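Local coordinates for 4-amino-4-deoxy-L-arabinose transferase or related glycosyltransferases of PMT family (Cupriavidus metallidurans, PDB 5EZM), which probably transfers 4-amino-4-deoxy-L-arabinose from a polyprenyl-phosphate carrier to lipid A as a zinc-containing GT-C membrane glycosyltransferase, at residues 62-67 and 493-498; 78-83 and 489-494. All coordinates share one frame; numbering follows the deposited sequence.

Contact 1. Residues 62-67 and 493-498; sequences YAEISR and LPFYLR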
loop_
_atom_site.group_PDB
_atom_site.type_symbol
_atom_site.label_atom_id
_atom_site.label_comp_id
_atom_site.label_asym_id
_atom_site.label_seq_id
_atom_site.Cartn_x
_atom_site.Cartn_y
_atom_site.Cartn_z
ATOM N N TYR A 62 -2.191 10.023 -2.765
ATOM C CA TYR A 62 -0.736 10.103 -2.727
ATOM C C TYR A 62 -0.158 10.442 -4.095
ATOM O O TYR A 62 0.849 11.159 -4.180
ATOM C CB TYR A 62 -0.164 8.799 -2.173
ATOM C CG TYR A 62 -0.657 8.532 -0.770
ATOM C CD1 TYR A 62 -0.580 9.516 0.208
ATOM C CD2 TYR A 62 -1.241 7.318 -0.434
ATOM C CE1 TYR A 62 -1.045 9.293 1.488
ATOM C CE2 TYR A 62 -1.712 7.083 0.850
ATOM C CZ TYR A 62 -1.611 8.075 1.805
ATOM O OH TYR A 62 -2.075 7.851 3.081
ATOM N N ALA A 63 -0.792 9.971 -5.175
ATOM C CA ALA A 63 -0.322 10.345 -6.505
ATOM C C ALA A 63 -0.454 11.845 -6.730
ATOM O O ALA A 63 0.420 12.469 -7.346
ATOM C CB ALA A 63 -1.088 9.572 -7.576
ATOM N N GLU A 64 -1.533 12.445 -6.218
ATOM C CA GLU A 64 -1.772 13.869 -6.425
ATOM C C GLU A 64 -0.913 14.726 -5.507
ATOM O O GLU A 64 -0.362 15.739 -5.947
ATOM C CB GLU A 64 -3.250 14.201 -6.217
ATOM C CG GLU A 64 -3.542 15.699 -6.158
ATOM C CD GLU A 64 -3.191 16.436 -7.447
ATOM O OE1 GLU A 64 -3.024 15.783 -8.498
ATOM O OE2 GLU A 64 -3.087 17.678 -7.412
ATOM N N ILE A 65 -0.806 14.353 -4.231
ATOM C CA ILE A 65 0.122 15.043 -3.338
ATOM C C ILE A 65 1.516 15.049 -3.946
ATOM O O ILE A 65 2.179 16.091 -4.030
ATOM C CB ILE A 65 0.117 14.389 -1.947
ATOM C CG1 ILE A 65 -1.200 14.682 -1.227
ATOM C CG2 ILE A 65 1.292 14.884 -1.128
ATOM C CD1 ILE A 65 -1.367 13.941 0.078
ATOM N N SER A 66 1.969 13.883 -4.409
ATOM C CA SER A 66 3.285 13.811 -5.032
ATOM C C SER A 66 3.349 14.665 -6.290
ATOM O O SER A 66 4.380 15.287 -6.569
ATOM C CB SER A 66 3.638 12.361 -5.340
ATOM O OG SER A 66 3.807 11.633 -4.138
ATOM N N ARG A 67 2.261 14.716 -7.062
ATOM C CA ARG A 67 2.246 15.585 -8.234
ATOM C C ARG A 67 2.449 17.043 -7.837
ATOM O O ARG A 67 3.256 17.756 -8.442
ATOM C CB ARG A 67 0.938 15.427 -9.009
ATOM C CG ARG A 67 0.918 16.221 -10.311
ATOM C CD ARG A 67 -0.480 16.325 -10.901
ATOM N NE ARG A 67 -1.338 17.219 -10.130
ATOM C CZ ARG A 67 -1.359 18.539 -10.276
ATOM N NH1 ARG A 67 -2.175 19.278 -9.537
ATOM N NH2 ARG A 67 -0.561 19.122 -11.160
ATOM N N LEU A 493 -9.900 12.474 -9.834
ATOM C CA LEU A 493 -10.113 13.363 -10.973
ATOM C C LEU A 493 -9.150 14.547 -11.010
ATOM O O LEU A 493 -8.654 14.863 -12.107
ATOM C CB LEU A 493 -11.568 13.849 -10.995
ATOM C CG LEU A 493 -11.951 14.732 -12.187
ATOM C CD1 LEU A 493 -11.839 13.951 -13.483
ATOM C CD2 LEU A 493 -13.351 15.286 -12.018
ATOM N N PRO A 494 -8.849 15.240 -9.902
ATOM C CA PRO A 494 -7.860 16.329 -9.997
ATOM C C PRO A 494 -6.502 15.869 -10.498
ATOM O O PRO A 494 -5.846 16.612 -11.238
ATOM C CB PRO A 494 -7.793 16.878 -8.562
ATOM C CG PRO A 494 -8.490 15.882 -7.713
ATOM C CD PRO A 494 -9.494 15.215 -8.579
ATOM N N PHE A 495 -6.063 14.659 -10.131
ATOM C CA PHE A 495 -4.803 14.146 -10.659
ATOM C C PHE A 495 -4.862 14.015 -12.173
ATOM O O PHE A 495 -3.952 14.460 -12.881
ATOM C CB PHE A 495 -4.462 12.795 -10.028
ATOM C CG PHE A 495 -3.236 12.139 -10.620
ATOM C CD1 PHE A 495 -1.966 12.481 -10.176
ATOM C CD2 PHE A 495 -3.352 11.183 -11.618
ATOM C CE1 PHE A 495 -0.836 11.877 -10.717
ATOM C CE2 PHE A 495 -2.227 10.574 -12.163
ATOM C CZ PHE A 495 -0.969 10.920 -11.713
ATOM N N TYR A 496 -5.926 13.394 -12.687
ATOM C CA TYR A 496 -6.035 13.206 -14.130
ATOM C C TYR A 496 -6.201 14.529 -14.863
ATOM O O TYR A 496 -5.826 14.634 -16.037
ATOM C CB TYR A 496 -7.186 12.257 -14.456
ATOM C CG TYR A 496 -6.828 10.817 -14.200
ATOM C CD1 TYR A 496 -6.011 10.123 -15.081
ATOM C CD2 TYR A 496 -7.292 10.151 -13.071
ATOM C CE1 TYR A 496 -5.669 8.805 -14.851
ATOM C CE2 TYR A 496 -6.955 8.827 -12.832
ATOM C CZ TYR A 496 -6.141 8.164 -13.728
ATOM O OH TYR A 496 -5.799 6.854 -13.504
ATOM N N LEU A 497 -6.743 15.549 -14.197
ATOM C CA LEU A 497 -6.848 16.865 -14.813
ATOM C C LEU A 497 -5.572 17.686 -14.685
ATOM O O LEU A 497 -5.462 18.726 -15.345
ATOM C CB LEU A 497 -8.015 17.642 -14.200
ATOM C CG LEU A 497 -9.403 17.131 -14.578
ATOM C CD1 LEU A 497 -10.469 17.856 -13.782
ATOM C CD2 LEU A 497 -9.638 17.293 -16.069
ATOM N N ARG A 498 -4.611 17.239 -13.874
ATOM C CA ARG A 498 -3.438 18.036 -13.520
ATOM C C ARG A 498 -3.874 19.406 -13.006
ATOM O O ARG A 498 -3.352 20.450 -13.407
ATOM C CB ARG A 498 -2.476 18.171 -14.705
ATOM C CG ARG A 498 -2.263 16.901 -15.524
ATOM C CD ARG A 498 -1.437 15.879 -14.772
ATOM N NE ARG A 498 -0.879 14.850 -15.652
ATOM C CZ ARG A 498 -1.374 13.622 -15.788
ATOM N NH1 ARG A 498 -2.449 13.256 -15.101
ATOM N NH2 ARG A 498 -0.791 12.755 -16.608
#
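The carbonyl oxygen F495 O is gripped by two donors, both from R498: its backbone N, just past the end of the helix, and its NH1, 2.9 Å from F495 O, reaching in from above the carbonyl plane. R498 takes a positive phi (52°) and closes helix 493-497 with a Schellman motif; its side chain, bent at chi2, brings NH1 back to F495 O. This short helix of the C-terminal domain crosses helix 58-72 at 42°, the segment axes 9.2 Å apart, with the CA atoms of E64 and F495 the nearest pair. No hydrogen bond joins the two segments, and the fit is packing of side chains on each other and on backbone. The F495 ring, its CG anti to the backbone N, reaches across to helix 58-72. One face takes the methyl of A63 in a CH-pi contact, CB 4.2 Å from the ring centroid; R498 NH1 lies over the opposite face, toward the rim. E64 OE1 comes to the edge of the ring and lies 3.2 Å from F495 CA. That carboxylate is held side-on by R67, NE giving a bond of 2.8 Å to E64 OE1 and NH1 one to OE2, which uses its syn lone pair. The E64 carboxylate probably offsets the charge of R67, which would ease the approach of the like-charged R498, whose guanidinium plane is turned 25° from that of R67. Y100 of helix 91-103 bonds to A63 O. Over one R67 guanidinium face sits R498 backbone, with NH2 of R67 3.8 Å from C of R498.

Contact 2. Residues 78-83 and 489-494; sequences IRYNAL and LDHTLP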
loop_
_atom_site.group_PDB
_atom_site.type_symbol
_atom_site.label_atom_id
_atom_site.label_comp_id
_atom_site.label_asym_id
_atom_site.label_seq_id
_atom_site.Cartn_x
_atom_site.Cartn_y
_atom_site.Cartn_z
ATOM N N ILE A 78 3.986 19.563 2.902
ATOM C CA ILE A 78 3.122 18.695 2.112
ATOM C C ILE A 78 1.783 19.382 1.873
ATOM O O ILE A 78 1.198 19.983 2.784
ATOM C CB ILE A 78 2.935 17.343 2.823
ATOM C CG1 ILE A 78 4.282 16.653 3.023
ATOM C CG2 ILE A 78 1.996 16.444 2.040
ATOM C CD1 ILE A 78 4.197 15.408 3.882
ATOM N N ARG A 79 1.291 19.302 0.639
ATOM C CA ARG A 79 0.020 19.912 0.275
ATOM C C ARG A 79 -0.824 18.945 -0.541
ATOM O O ARG A 79 -0.302 18.177 -1.357
ATOM C CB ARG A 79 0.229 21.214 -0.503
ATOM C CG ARG A 79 0.747 22.350 0.358
ATOM C CD ARG A 79 0.695 23.684 -0.366
ATOM N NE ARG A 79 1.222 24.755 0.472
ATOM C CZ ARG A 79 0.477 25.509 1.273
ATOM N NH1 ARG A 79 -0.834 25.315 1.338
ATOM N NH2 ARG A 79 1.041 26.458 2.007
ATOM N N TYR A 80 -2.133 18.984 -0.305
ATOM C CA TYR A 80 -3.104 18.168 -1.026
ATOM C C TYR A 80 -4.184 19.111 -1.538
ATOM O O TYR A 80 -4.929 19.699 -0.743
ATOM C CB TYR A 80 -3.693 17.079 -0.122
ATOM C CG TYR A 80 -4.560 16.057 -0.831
ATOM C CD1 TYR A 80 -4.334 15.720 -2.159
ATOM C CD2 TYR A 80 -5.613 15.436 -0.171
ATOM C CE1 TYR A 80 -5.125 14.781 -2.808
ATOM C CE2 TYR A 80 -6.414 14.501 -0.812
ATOM C CZ TYR A 80 -6.167 14.177 -2.132
ATOM O OH TYR A 80 -6.961 13.248 -2.776
ATOM N N ASN A 81 -4.255 19.262 -2.861
ATOM C CA ASN A 81 -5.133 20.238 -3.503
ATOM C C ASN A 81 -4.847 21.644 -2.975
ATOM O O ASN A 81 -5.747 22.374 -2.550
ATOM C CB ASN A 81 -6.602 19.851 -3.331
ATOM C CG ASN A 81 -6.927 18.527 -4.000
ATOM O OD1 ASN A 81 -7.191 18.474 -5.201
ATOM N ND2 ASN A 81 -6.894 17.445 -3.226
ATOM N N ALA A 82 -3.562 22.003 -2.988
ATOM C CA ALA A 82 -3.070 23.328 -2.631
ATOM C C ALA A 82 -3.215 23.601 -1.139
ATOM O O ALA A 82 -2.837 24.677 -0.666
ATOM C CB ALA A 82 -3.783 24.414 -3.446
ATOM N N LEU A 83 -3.731 22.636 -0.382
ATOM C CA LEU A 83 -3.968 22.812 1.042
ATOM C C LEU A 83 -3.014 21.953 1.859
ATOM O O LEU A 83 -2.673 20.832 1.470
ATOM C CB LEU A 83 -5.411 22.460 1.410
ATOM C CG LEU A 83 -6.495 23.283 0.724
ATOM C CD1 LEU A 83 -7.854 22.731 1.106
ATOM C CD2 LEU A 83 -6.370 24.748 1.107
ATOM N N LEU A 489 -14.513 15.627 -1.876
ATOM C CA LEU A 489 -13.064 15.522 -2.011
ATOM C C LEU A 489 -12.794 14.423 -3.029
ATOM O O LEU A 489 -12.608 13.257 -2.679
ATOM C CB LEU A 489 -12.399 15.235 -0.670
ATOM C CG LEU A 489 -10.872 15.118 -0.691
ATOM C CD1 LEU A 489 -10.251 16.293 -1.434
ATOM C CD2 LEU A 489 -10.316 15.019 0.727
ATOM N N ASP A 490 -12.793 14.800 -4.303
ATOM C CA ASP A 490 -12.477 13.851 -5.362
ATOM C C ASP A 490 -10.987 13.537 -5.321
ATOM O O ASP A 490 -10.152 14.440 -5.438
ATOM C CB ASP A 490 -12.877 14.416 -6.720
ATOM C CG ASP A 490 -13.095 13.335 -7.754
ATOM O OD1 ASP A 490 -14.048 13.465 -8.548
ATOM O OD2 ASP A 490 -12.324 12.350 -7.771
ATOM N N HIS A 491 -10.649 12.262 -5.149
ATOM C CA HIS A 491 -9.259 11.879 -4.949
ATOM C C HIS A 491 -8.531 11.514 -6.235
ATOM O O HIS A 491 -7.297 11.453 -6.229
ATOM C CB HIS A 491 -9.173 10.702 -3.978
ATOM C CG HIS A 491 -9.565 11.044 -2.574
ATOM N ND1 HIS A 491 -8.735 11.734 -1.717
ATOM C CD2 HIS A 491 -10.692 10.779 -1.874
ATOM C CE1 HIS A 491 -9.334 11.881 -0.549
ATOM N NE2 HIS A 491 -10.524 11.308 -0.618
ATOM N N THR A 492 -9.246 11.272 -7.329
ATOM C CA THR A 492 -8.614 10.820 -8.562
ATOM C C THR A 492 -8.760 11.792 -9.718
ATOM O O THR A 492 -7.832 11.925 -10.521
ATOM C CB THR A 492 -9.184 9.461 -8.978
ATOM O OG1 THR A 492 -10.605 9.564 -9.119
ATOM C CG2 THR A 492 -8.855 8.408 -7.933
ATOM N N LEU A 493 -9.900 12.474 -9.834
ATOM C CA LEU A 493 -10.113 13.363 -10.973
ATOM C C LEU A 493 -9.150 14.547 -11.010
ATOM O O LEU A 493 -8.654 14.863 -12.107
ATOM C CB LEU A 493 -11.568 13.849 -10.995
ATOM C CG LEU A 493 -11.951 14.732 -12.187
ATOM C CD1 LEU A 493 -11.839 13.951 -13.483
ATOM C CD2 LEU A 493 -13.351 15.286 -12.018
ATOM N N PRO A 494 -8.849 15.240 -9.902
ATOM C CA PRO A 494 -7.860 16.329 -9.997
ATOM C C PRO A 494 -6.502 15.869 -10.498
ATOM O O PRO A 494 -5.846 16.612 -11.238
ATOM C CB PRO A 494 -7.793 16.878 -8.562
ATOM C CG PRO A 494 -8.490 15.882 -7.713
ATOM C CD PRO A 494 -9.494 15.215 -8.579
HETATM O O HOH W 1 -7.385 15.036 -4.923
#
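Y80 OH and H491 ND1, 2.6 Å apart, form the tight point of this contact, a single direct hydrogen bond between a beta hairpin and the loop that leads into helix 493-497. The phenol and imidazole meet rim to rim, their planes only 15° apart, so ND1 lies near the plane of the Y80 ring and neither ring covers the other. The hairpin turns through a type I' beta turn from Y80 to L83, and Y80 extends with CG anti to the backbone N (chi1 -172°). Packing is looser around this bond: L489 CD2 stays 4.2 Å from Y80 CE2, and P494 CB 3.8 Å from N81 OD1, an oxygen that accepts from L501 N. A water fills in beside the phenol, accepting from N81 ND2 at 3.0 Å and donating to D490 O at 2.9 Å, with a weak bond to Y80 OH; L489 and H491 are partly exposed. A phenylalanine at Y80 would remove the hydroxyl and would probably cost the bond to H491 and loosen the water's place between hairpin and loop. On the loop, D490 OD2 caps the coming helix by accepting from the backbone N of T492 and of L493, while its OD1 pairs with R565. The zinc ion lies about 10 Å from the L489 side chain, at their nearest. Helix 58-72 flanks Y80 and H491 through R61, strand 502-504 meets L83 and L489 through M503, and strand 539-542 backs D490 and L493 through V541.

Contacts 1 and 2 lie about 7 Å apart, centre to centre, and share L493 and P494 at the start of helix 493-497. Along the chain helix 58-72 comes first, then the hairpin of strands 79-80 and 83-84, both between the first two predicted transmembrane helices; residues 489-498 follow some 400 residues later, in the C-terminal domain. The two early elements also pack on each other: I65 CG1 lies 3.4 Å from Y80 CD1, and E64 touches the same ring. One continuous piece of the C-terminal domain thus rests on helix and hairpin together. Contact 2 lies nearer the zinc site, the Y80 side chain about 8 Å from that of the zinc ligand E87, whereas contact 1 lies away from it.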